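Local coordinates for protein maltose operon transcriptional repressor (Staphylococcus aureus subsp. aureus Mu50, PDB 3HCW) that probably represses transcription of the maltose operon, with a periplasmic-binding-protein-like domain of the kind that senses a small-molecule effector in LacI-type regulators, at residues 174-179 with 208-213. Residues are numbered along the deposited sequence; the frame is centred on the assembly and turned at random.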
loop_
_atom_site.group_PDB
_atom_site.type_symbol
_atom_site.label_atom_id
_atom_site.label_comp_id
_atom_site.label_asym_id
_atom_site.label_seq_id
_atom_site.Cartn_x
_atom_site.Cartn_y
_atom_site.Cartn_z
ATOM N N GLU A 174 -13.458 2.922 16.502
ATOM C CA GLU A 174 -14.543 3.244 17.427
ATOM C C GLU A 174 -15.634 4.078 16.755
ATOM O O GLU A 174 -16.826 3.783 16.898
ATOM C CB GLU A 174 -13.991 3.976 18.659
ATOM C CG GLU A 174 -15.029 4.292 19.744
ATOM C CD GLU A 174 -14.587 5.413 20.684
ATOM O OE1 GLU A 174 -13.611 5.207 21.443
ATOM O OE2 GLU A 174 -15.219 6.495 20.667
ATOM N N VAL A 175 -15.217 5.094 16.003
ATOM C CA VAL A 175 -16.157 6.016 15.358
ATOM C C VAL A 175 -16.968 5.332 14.256
ATOM O O VAL A 175 -18.193 5.484 14.225
ATOM C CB VAL A 175 -15.455 7.299 14.843
ATOM C CG1 VAL A 175 -16.472 8.288 14.303
ATOM C CG2 VAL A 175 -14.681 7.958 15.968
ATOM N N ILE A 176 -16.292 4.576 13.383
ATOM C CA ILE A 176 -16.952 3.792 12.330
ATOM C C ILE A 176 -17.925 2.790 12.952
ATOM O O ILE A 176 -19.087 2.708 12.532
ATOM C CB ILE A 176 -15.951 2.984 11.434
ATOM C CG1 ILE A 176 -14.794 3.850 10.896
ATOM C CG2 ILE A 176 -16.698 2.243 10.316
ATOM C CD1 ILE A 176 -15.095 4.673 9.688
ATOM N N LEU A 177 -17.442 2.052 13.958
ATOM C CA LEU A 177 -18.243 1.076 14.700
ATOM C C LEU A 177 -19.552 1.655 15.212
ATOM O O LEU A 177 -20.595 1.022 15.064
ATOM C CB LEU A 177 -17.447 0.448 15.865
ATOM C CG LEU A 177 -18.135 -0.556 16.814
ATOM C CD1 LEU A 177 -18.760 -1.774 16.088
ATOM C CD2 LEU A 177 -17.172 -1.025 17.911
ATOM N N ASN A 178 -19.499 2.859 15.782
ATOM C CA ASN A 178 -20.699 3.509 16.305
ATOM C C ASN A 178 -21.715 3.811 15.205
ATOM O O ASN A 178 -22.913 3.585 15.384
ATOM C CB ASN A 178 -20.338 4.784 17.072
ATOM C CG ASN A 178 -21.560 5.577 17.486
ATOM O OD1 ASN A 178 -22.299 5.174 18.386
ATOM N ND2 ASN A 178 -21.791 6.704 16.820
ATOM N N TYR A 179 -21.225 4.313 14.070
ATOM C CA TYR A 179 -22.076 4.581 12.913
ATOM C C TYR A 179 -22.720 3.312 12.345
ATOM O O TYR A 179 -23.890 3.335 11.988
ATOM C CB TYR A 179 -21.305 5.319 11.810
ATOM C CG TYR A 179 -21.051 6.780 12.087
ATOM C CD1 TYR A 179 -22.103 7.655 12.376
ATOM C CD2 TYR A 179 -19.763 7.297 12.043
ATOM C CE1 TYR A 179 -21.865 9.002 12.636
ATOM C CE2 TYR A 179 -19.517 8.643 12.290
ATOM C CZ TYR A 179 -20.568 9.487 12.589
ATOM O OH TYR A 179 -20.314 10.819 12.836
ATOM N N LEU A 208 -15.173 -2.377 5.906
ATOM C CA LEU A 208 -15.337 -3.831 5.756
ATOM C C LEU A 208 -14.956 -4.565 7.037
ATOM O O LEU A 208 -15.574 -5.565 7.386
ATOM C CB LEU A 208 -14.515 -4.368 4.569
ATOM C CG LEU A 208 -14.789 -3.732 3.201
ATOM C CD1 LEU A 208 -13.785 -4.167 2.146
ATOM C CD2 LEU A 208 -16.205 -3.970 2.736
ATOM N N SER A 209 -13.956 -4.030 7.741
ATOM C CA SER A 209 -13.468 -4.603 8.991
ATOM C C SER A 209 -14.528 -4.515 10.078
ATOM O O SER A 209 -14.748 -5.481 10.812
ATOM C CB SER A 209 -12.191 -3.892 9.427
ATOM O OG SER A 209 -11.594 -4.562 10.526
ATOM N N VAL A 210 -15.202 -3.367 10.152
ATOM C CA VAL A 210 -16.267 -3.160 11.124
ATOM C C VAL A 210 -17.479 -4.026 10.750
ATOM O O VAL A 210 -18.075 -4.674 11.611
ATOM C CB VAL A 210 -16.602 -1.643 11.268
ATOM C CG1 VAL A 210 -17.946 -1.419 11.942
ATOM C CG2 VAL A 210 -15.477 -0.917 12.051
ATOM N N LEU A 211 -17.793 -4.075 9.456
ATOM C CA LEU A 211 -18.874 -4.927 8.928
ATOM C C LEU A 211 -18.633 -6.414 9.224
ATOM O O LEU A 211 -19.578 -7.149 9.509
ATOM C CB LEU A 211 -19.075 -4.689 7.418
ATOM C CG LEU A 211 -20.108 -3.706 6.863
ATOM C CD1 LEU A 211 -20.438 -2.529 7.785
ATOM C CD2 LEU A 211 -19.693 -3.213 5.493
ATOM N N TYR A 212 -17.371 -6.837 9.183
ATOM C CA TYR A 212 -16.994 -8.195 9.582
ATOM C C TYR A 212 -17.287 -8.410 11.065
ATOM O O TYR A 212 -17.899 -9.423 11.449
ATOM C CB TYR A 212 -15.510 -8.456 9.291
ATOM C CG TYR A 212 -15.106 -9.911 9.388
ATOM C CD1 TYR A 212 -15.147 -10.739 8.265
ATOM C CD2 TYR A 212 -14.678 -10.467 10.601
ATOM C CE1 TYR A 212 -14.774 -12.084 8.341
ATOM C CE2 TYR A 212 -14.321 -11.817 10.688
ATOM C CZ TYR A 212 -14.360 -12.614 9.549
ATOM O OH TYR A 212 -13.992 -13.943 9.620
ATOM N N GLU A 213 -16.889 -7.430 11.880
ATOM C CA GLU A 213 -17.062 -7.492 13.331
ATOM C C GLU A 213 -18.535 -7.622 13.741
ATOM O O GLU A 213 -18.846 -8.286 14.717
ATOM C CB GLU A 213 -16.386 -6.294 14.012
ATOM C CG GLU A 213 -16.357 -6.358 15.544
ATOM C CD GLU A 213 -15.341 -5.416 16.186
ATOM O OE1 GLU A 213 -14.825 -5.759 17.271
ATOM O OE2 GLU A 213 -15.060 -4.337 15.619
#
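V210 reaches across to I176 and L177 and carries the apolar contact between helices 173-187 and 201-213. Its two methyls divide the work. CG2 meets the methyl branch of I176, with V210 CG2 and I176 CG2 3.8 Å apart. CG1 of V210 rests on the backbone of the next residue, 3.7 Å from L177 CA. The L177 side chain comes alongside the same methyl, with L177 CD1 4.2 Å from V210 CG1. With chi1 at 163°, CG1 lies opposite the valine's own N and CG2 lies beside that N; this turns CG1 to L177 and CG2 to I176. In I176 the CG1 branch leads off, and the side chain also touches T169 on strand 163-169. The backbones are close, with CA atoms of L177 and V210 5.9 Å apart.

Polar links lie beside the methyl contacts. R173, just ahead of segment 174-179, uses NH2 for a salt bridge to E213 OE2 and NH1 for a hydrogen bond to S209 OG. S209 OG also bonds A236 O of the second subunit, and Y212 OH bonds I218 N there.

No hydrogen bond joins the two segments themselves. The helices meet here through methyl groups, V210 lying against the backbone of L177, while R173 adds a polar tie between the two helices.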